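NADP-dependent glyceraldehyde-3-phosphate dehydrogenase (Bacillus halodurans, PDB 3PRL) probably oxidises glyceraldehyde 3-phosphate with NADP+ without phosphorylating it, as a member of the aldehyde dehydrogenase family. Local coordinates at residues S289-D303 and W384-K398. Sequence-based numbering, arbitrary orientation.
Sequences SGQRCTAIKRVFVQD and WEEPFGPVLPIIRVK
Strands 296-302 and 391-397 run as parallel neighbours in the catalytic-domain sheet of an aldehyde dehydrogenase. The loops before them, which hold the family motifs GQRC and EEPFGP, meet near the NADP site, which is empty in this chain. Pairing starts where Val299 N donates to Pro393 O. Ile395 N returns a bond to Val299 O. Val301 N then donates to Ile395 O at 2.9 Å. Val397 N donates to Val301 O, 173° at the hydrogen. On one face of the sheet Val299 CG2 packs alongside Ile394 CD1 at 3.7 Å. On the other, Val397 CG2 comes to the edge of the Phe300 ring, 3.6 Å from Phe300 CD1. Helix 400-409 packs on this ring too.

In the loops, one face of the Phe388 ring packs against the backbone of Gln291 and Arg292. Gln291 CA sits 3.8 Å from the centroid of the Phe388 ring, and Cys293 SG approaches its edge. Phe388 is also close to Phe162, an NADP-binding residue. Lys297 NZ forms a salt bridge with Glu386 OE2 at 2.6 Å, on the anti lone pair. The Glu386 side chain reaches it fully extended, with CG anti to the backbone N (chi1 173°). Lys297 NZ also meets Arg292 O in the carbonyl plane, Cys293 O from above its carbonyl plane, and Gly262 O. Four oxygens thus share three ammonium hydrogens. This buried charge, probably balanced by Glu386, ties the loop of Cys293 to that of Glu386.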
loop_
_atom_site.group_PDB
_atom_site.type_symbol
_atom_site.label_atom_id
_atom_site.label_comp_id
_atom_site.label_asym_id
_atom_site.label_seq_id
_atom_site.Cartn_x
_atom_site.Cartn_y
_atom_site.Cartn_z
ATOM N N SER D 289 -35.467 -11.531 -13.320
ATOM C CA SER D 289 -36.815 -11.274 -12.776
ATOM C C SER D 289 -36.860 -10.607 -11.398
ATOM O O SER D 289 -37.820 -10.803 -10.649
ATOM C CB SER D 289 -37.665 -12.561 -12.762
ATOM O OG SER D 289 -37.987 -12.997 -14.077
ATOM N N GLY D 290 -35.835 -9.826 -11.058
ATOM C CA GLY D 290 -35.808 -9.114 -9.767
ATOM C C GLY D 290 -35.330 -9.934 -8.573
ATOM O O GLY D 290 -35.472 -9.499 -7.418
ATOM N N GLN D 291 -34.770 -11.114 -8.835
ATOM C CA GLN D 291 -34.258 -11.978 -7.762
ATOM C C GLN D 291 -32.786 -11.725 -7.512
ATOM O O GLN D 291 -31.949 -12.617 -7.628
ATOM C CB GLN D 291 -34.518 -13.447 -8.065
ATOM C CG GLN D 291 -36.004 -13.756 -8.129
ATOM C CD GLN D 291 -36.286 -15.108 -8.702
ATOM O OE1 GLN D 291 -36.942 -15.927 -8.071
ATOM N NE2 GLN D 291 -35.791 -15.361 -9.905
ATOM N N ARG D 292 -32.488 -10.475 -7.168
ATOM C CA ARG D 292 -31.129 -10.024 -6.953
ATOM C C ARG D 292 -31.116 -9.134 -5.735
ATOM O O ARG D 292 -32.034 -8.310 -5.534
ATOM C CB ARG D 292 -30.630 -9.263 -8.181
ATOM C CG ARG D 292 -30.390 -10.157 -9.391
ATOM C CD ARG D 292 -30.146 -9.371 -10.677
ATOM N NE ARG D 292 -28.799 -8.818 -10.761
ATOM C CZ ARG D 292 -28.536 -7.537 -11.022
ATOM N NH1 ARG D 292 -29.532 -6.676 -11.237
ATOM N NH2 ARG D 292 -27.281 -7.116 -11.077
ATOM N N CYS D 293 -30.093 -9.302 -4.910
ATOM C CA CYS D 293 -29.959 -8.443 -3.755
ATOM C C CYS D 293 -29.572 -7.063 -4.245
ATOM O O CYS D 293 -30.145 -6.081 -3.809
ATOM C CB CYS D 293 -28.961 -9.010 -2.749
ATOM S SG CYS D 293 -29.588 -10.511 -2.007
ATOM N N THR D 294 -28.616 -7.022 -5.177
ATOM C CA THR D 294 -28.212 -5.799 -5.837
ATOM C C THR D 294 -29.025 -5.627 -7.132
ATOM O O THR D 294 -28.863 -6.387 -8.092
ATOM C CB THR D 294 -26.715 -5.812 -6.135
ATOM O OG1 THR D 294 -26.014 -6.473 -5.064
ATOM C CG2 THR D 294 -26.199 -4.397 -6.274
ATOM N N ALA D 295 -29.898 -4.626 -7.121
ATOM C CA ALA D 295 -30.838 -4.333 -8.200
ATOM C C ALA D 295 -31.640 -3.122 -7.798
ATOM O O ALA D 295 -31.990 -2.971 -6.628
ATOM C CB ALA D 295 -31.781 -5.501 -8.430
ATOM N N ILE D 296 -31.956 -2.279 -8.777
ATOM C CA ILE D 296 -32.838 -1.150 -8.566
ATOM C C ILE D 296 -34.267 -1.664 -8.289
ATOM O O ILE D 296 -34.831 -2.428 -9.067
ATOM C CB ILE D 296 -32.826 -0.218 -9.794
ATOM C CG1 ILE D 296 -31.456 0.466 -9.957
ATOM C CG2 ILE D 296 -34.007 0.751 -9.763
ATOM C CD1 ILE D 296 -31.124 1.528 -8.938
ATOM N N LYS D 297 -34.844 -1.241 -7.177
ATOM C CA LYS D 297 -36.165 -1.716 -6.785
ATOM C C LYS D 297 -37.076 -0.574 -6.399
ATOM O O LYS D 297 -38.160 -0.808 -5.913
ATOM C CB LYS D 297 -36.046 -2.687 -5.611
ATOM C CG LYS D 297 -35.434 -4.034 -5.949
ATOM C CD LYS D 297 -35.014 -4.695 -4.690
ATOM C CE LYS D 297 -34.348 -6.015 -4.950
ATOM N NZ LYS D 297 -33.236 -6.202 -3.955
ATOM N N ARG D 298 -36.626 0.655 -6.632
ATOM C CA ARG D 298 -37.316 1.876 -6.224
ATOM C C ARG D 298 -36.889 3.004 -7.147
ATOM O O ARG D 298 -35.688 3.244 -7.301
ATOM C CB ARG D 298 -36.864 2.286 -4.818
ATOM C CG ARG D 298 -37.695 1.816 -3.657
ATOM C CD ARG D 298 -37.322 2.631 -2.418
ATOM N NE ARG D 298 -35.982 2.335 -1.901
ATOM C CZ ARG D 298 -35.509 2.784 -0.738
ATOM N NH1 ARG D 298 -36.271 3.553 0.047
ATOM N NH2 ARG D 298 -34.277 2.458 -0.347
ATOM N N VAL D 299 -37.843 3.706 -7.753
ATOM C CA VAL D 299 -37.490 4.921 -8.479
ATOM C C VAL D 299 -38.056 6.166 -7.804
ATOM O O VAL D 299 -39.263 6.383 -7.796
ATOM C CB VAL D 299 -37.942 4.906 -9.955
ATOM C CG1 VAL D 299 -37.481 6.188 -10.653
ATOM C CG2 VAL D 299 -37.418 3.672 -10.692
ATOM N N PHE D 300 -37.177 6.981 -7.237
ATOM C CA PHE D 300 -37.556 8.340 -6.859
ATOM C C PHE D 300 -37.266 9.238 -8.060
ATOM O O PHE D 300 -36.103 9.457 -8.403
ATOM C CB PHE D 300 -36.753 8.830 -5.649
ATOM C CG PHE D 300 -36.881 7.963 -4.426
ATOM C CD1 PHE D 300 -38.040 7.978 -3.660
ATOM C CD2 PHE D 300 -35.828 7.151 -4.027
ATOM C CE1 PHE D 300 -38.151 7.189 -2.523
ATOM C CE2 PHE D 300 -35.931 6.353 -2.893
ATOM C CZ PHE D 300 -37.086 6.372 -2.139
ATOM N N VAL D 301 -38.312 9.751 -8.703
ATOM C CA VAL D 301 -38.145 10.586 -9.898
ATOM C C VAL D 301 -38.739 11.980 -9.705
ATOM O O VAL D 301 -39.875 12.118 -9.255
ATOM C CB VAL D 301 -38.740 9.908 -11.184
ATOM C CG1 VAL D 301 -40.224 9.641 -11.041
ATOM C CG2 VAL D 301 -38.451 10.741 -12.419
ATOM N N GLN D 302 -37.968 13.009 -10.050
ATOM C CA GLN D 302 -38.431 14.385 -9.895
ATOM C C GLN D 302 -39.695 14.623 -10.717
ATOM O O GLN D 302 -39.834 14.075 -11.810
ATOM C CB GLN D 302 -37.341 15.381 -10.290
ATOM C CG GLN D 302 -37.445 16.689 -9.539
ATOM C CD GLN D 302 -36.490 17.735 -10.042
ATOM O OE1 GLN D 302 -35.366 17.844 -9.556
ATOM N NE2 GLN D 302 -36.930 18.521 -11.015
ATOM N N ASP D 303 -40.615 15.418 -10.178
ATOM C CA ASP D 303 -41.905 15.671 -10.837
ATOM C C ASP D 303 -41.813 16.259 -12.254
ATOM O O ASP D 303 -42.534 15.816 -13.153
ATOM C CB ASP D 303 -42.852 16.499 -9.946
ATOM C CG ASP D 303 -42.162 17.676 -9.266
ATOM O OD1 ASP D 303 -41.888 18.705 -9.931
ATOM O OD2 ASP D 303 -41.919 17.576 -8.045
ATOM N N TRP D 384 -40.971 -0.417 0.227
ATOM C CA TRP D 384 -40.066 -0.692 1.333
ATOM C C TRP D 384 -39.554 -2.128 1.275
ATOM O O TRP D 384 -38.331 -2.354 1.285
ATOM C CB TRP D 384 -40.768 -0.418 2.683
ATOM C CG TRP D 384 -41.286 0.993 2.838
ATOM C CD1 TRP D 384 -42.598 1.387 2.959
ATOM C CD2 TRP D 384 -40.503 2.196 2.878
ATOM N NE1 TRP D 384 -42.674 2.754 3.080
ATOM C CE2 TRP D 384 -41.406 3.278 3.032
ATOM C CE3 TRP D 384 -39.125 2.466 2.810
ATOM C CZ2 TRP D 384 -40.979 4.608 3.105
ATOM C CZ3 TRP D 384 -38.696 3.800 2.898
ATOM C CH2 TRP D 384 -39.625 4.851 3.043
ATOM N N GLU D 385 -40.485 -3.082 1.201
ATOM C CA GLU D 385 -40.162 -4.509 1.252
ATOM C C GLU D 385 -39.586 -5.056 -0.062
ATOM O O GLU D 385 -40.239 -5.021 -1.113
ATOM C CB GLU D 385 -41.387 -5.347 1.649
ATOM C CG GLU D 385 -42.110 -4.894 2.929
ATOM C CD GLU D 385 -43.248 -5.833 3.345
ATOM O OE1 GLU D 385 -43.304 -6.995 2.872
ATOM O OE2 GLU D 385 -44.085 -5.400 4.164
ATOM N N GLU D 386 -38.371 -5.595 0.023
ATOM C CA GLU D 386 -37.734 -6.258 -1.102
ATOM C C GLU D 386 -38.603 -7.446 -1.546
ATOM O O GLU D 386 -38.806 -8.381 -0.784
ATOM C CB GLU D 386 -36.328 -6.716 -0.705
ATOM C CG GLU D 386 -35.623 -7.580 -1.739
ATOM C CD GLU D 386 -34.273 -8.110 -1.259
ATOM O OE1 GLU D 386 -34.221 -8.759 -0.188
ATOM O OE2 GLU D 386 -33.265 -7.896 -1.965
ATOM N N PRO D 387 -39.114 -7.399 -2.791
ATOM C CA PRO D 387 -40.078 -8.352 -3.329
ATOM C C PRO D 387 -39.406 -9.634 -3.775
ATOM O O PRO D 387 -40.004 -10.707 -3.710
ATOM C CB PRO D 387 -40.645 -7.619 -4.554
ATOM C CG PRO D 387 -40.166 -6.189 -4.424
ATOM C CD PRO D 387 -38.842 -6.328 -3.758
ATOM N N PHE D 388 -38.145 -9.516 -4.188
ATOM C CA PHE D 388 -37.448 -10.599 -4.868
ATOM C C PHE D 388 -38.255 -11.115 -6.081
ATOM O O PHE D 388 -38.453 -12.315 -6.260
ATOM C CB PHE D 388 -37.026 -11.695 -3.880
ATOM C CG PHE D 388 -35.544 -11.959 -3.902
ATOM C CD1 PHE D 388 -34.642 -10.939 -3.591
ATOM C CD2 PHE D 388 -35.039 -13.198 -4.289
ATOM C CE1 PHE D 388 -33.274 -11.154 -3.638
ATOM C CE2 PHE D 388 -33.648 -13.421 -4.348
ATOM C CZ PHE D 388 -32.775 -12.401 -4.030
ATOM N N GLY D 389 -38.698 -10.172 -6.906
ATOM C CA GLY D 389 -39.620 -10.458 -8.012
ATOM C C GLY D 389 -39.800 -9.308 -8.985
ATOM O O GLY D 389 -39.436 -8.169 -8.663
ATOM N N PRO D 390 -40.366 -9.595 -10.180
ATOM C CA PRO D 390 -40.350 -8.671 -11.313
ATOM C C PRO D 390 -41.395 -7.574 -11.153
ATOM O O PRO D 390 -42.397 -7.546 -11.880
ATOM C CB PRO D 390 -40.687 -9.571 -12.497
ATOM C CG PRO D 390 -41.565 -10.617 -11.930
ATOM C CD PRO D 390 -41.169 -10.796 -10.478
ATOM N N VAL D 391 -41.142 -6.687 -10.197
ATOM C CA VAL D 391 -42.035 -5.592 -9.869
ATOM C C VAL D 391 -41.174 -4.369 -9.590
ATOM O O VAL D 391 -40.104 -4.481 -8.986
ATOM C CB VAL D 391 -42.967 -5.937 -8.669
ATOM C CG1 VAL D 391 -42.210 -5.925 -7.322
ATOM C CG2 VAL D 391 -44.154 -4.990 -8.619
ATOM N N LEU D 392 -41.617 -3.209 -10.059
ATOM C CA LEU D 392 -40.820 -1.995 -9.922
ATOM C C LEU D 392 -41.733 -0.809 -9.658
ATOM O O LEU D 392 -42.565 -0.469 -10.506
ATOM C CB LEU D 392 -39.977 -1.754 -11.187
ATOM C CG LEU D 392 -39.086 -0.505 -11.248
ATOM C CD1 LEU D 392 -38.053 -0.514 -10.131
ATOM C CD2 LEU D 392 -38.416 -0.383 -12.620
ATOM N N PRO D 393 -41.608 -0.200 -8.474
ATOM C CA PRO D 393 -42.414 0.984 -8.181
ATOM C C PRO D 393 -41.746 2.268 -8.645
ATOM O O PRO D 393 -40.526 2.371 -8.650
ATOM C CB PRO D 393 -42.522 0.965 -6.657
ATOM C CG PRO D 393 -41.285 0.248 -6.198
ATOM C CD PRO D 393 -40.933 -0.730 -7.275
ATOM N N ILE D 394 -42.562 3.235 -9.049
ATOM C CA ILE D 394 -42.070 4.576 -9.315
ATOM C C ILE D 394 -42.630 5.507 -8.235
ATOM O O ILE D 394 -43.828 5.463 -7.914
ATOM C CB ILE D 394 -42.424 5.071 -10.757
ATOM C CG1 ILE D 394 -42.270 3.949 -11.811
ATOM C CG2 ILE D 394 -41.622 6.322 -11.121
ATOM C CD1 ILE D 394 -40.870 3.366 -11.971
ATOM N N ILE D 395 -41.752 6.313 -7.647
ATOM C CA ILE D 395 -42.157 7.227 -6.598
ATOM C C ILE D 395 -41.902 8.648 -7.077
ATOM O O ILE D 395 -40.765 9.045 -7.321
ATOM C CB ILE D 395 -41.477 6.904 -5.235
ATOM C CG1 ILE D 395 -41.928 5.524 -4.730
ATOM C CG2 ILE D 395 -41.800 7.975 -4.199
ATOM C CD1 ILE D 395 -41.086 4.948 -3.602
ATOM N N ARG D 396 -42.985 9.391 -7.267
ATOM C CA ARG D 396 -42.884 10.746 -7.787
ATOM C C ARG D 396 -42.421 11.658 -6.650
ATOM O O ARG D 396 -43.063 11.752 -5.604
ATOM C CB ARG D 396 -44.212 11.223 -8.409
ATOM C CG ARG D 396 -45.105 10.104 -8.951
ATOM C CD ARG D 396 -45.865 10.527 -10.203
ATOM N NE ARG D 396 -45.221 10.035 -11.427
ATOM C CZ ARG D 396 -45.515 10.439 -12.661
ATOM N NH1 ARG D 396 -46.436 11.366 -12.870
ATOM N NH2 ARG D 396 -44.865 9.923 -13.694
ATOM N N VAL D 397 -41.281 12.300 -6.859
ATOM C CA VAL D 397 -40.641 13.102 -5.819
ATOM C C VAL D 397 -40.498 14.567 -6.275
ATOM O O VAL D 397 -40.609 14.855 -7.465
ATOM C CB VAL D 397 -39.284 12.456 -5.422
ATOM C CG1 VAL D 397 -38.509 13.328 -4.485
ATOM C CG2 VAL D 397 -39.517 11.097 -4.785
ATOM N N LYS D 398 -40.276 15.481 -5.329
ATOM C CA LYS D 398 -40.110 16.901 -5.642
ATOM C C LYS D 398 -38.657 17.274 -5.937
ATOM O O LYS D 398 -38.389 18.042 -6.858
ATOM C CB LYS D 398 -40.649 17.783 -4.509
ATOM C CG LYS D 398 -41.344 19.069 -4.982
ATOM C CD LYS D 398 -41.121 20.260 -4.028
ATOM C CE LYS D 398 -41.465 19.940 -2.558
ATOM N NZ LYS D 398 -40.954 20.972 -1.604
HETATM O O HOH W 1 -37.175 -7.596 -6.172
#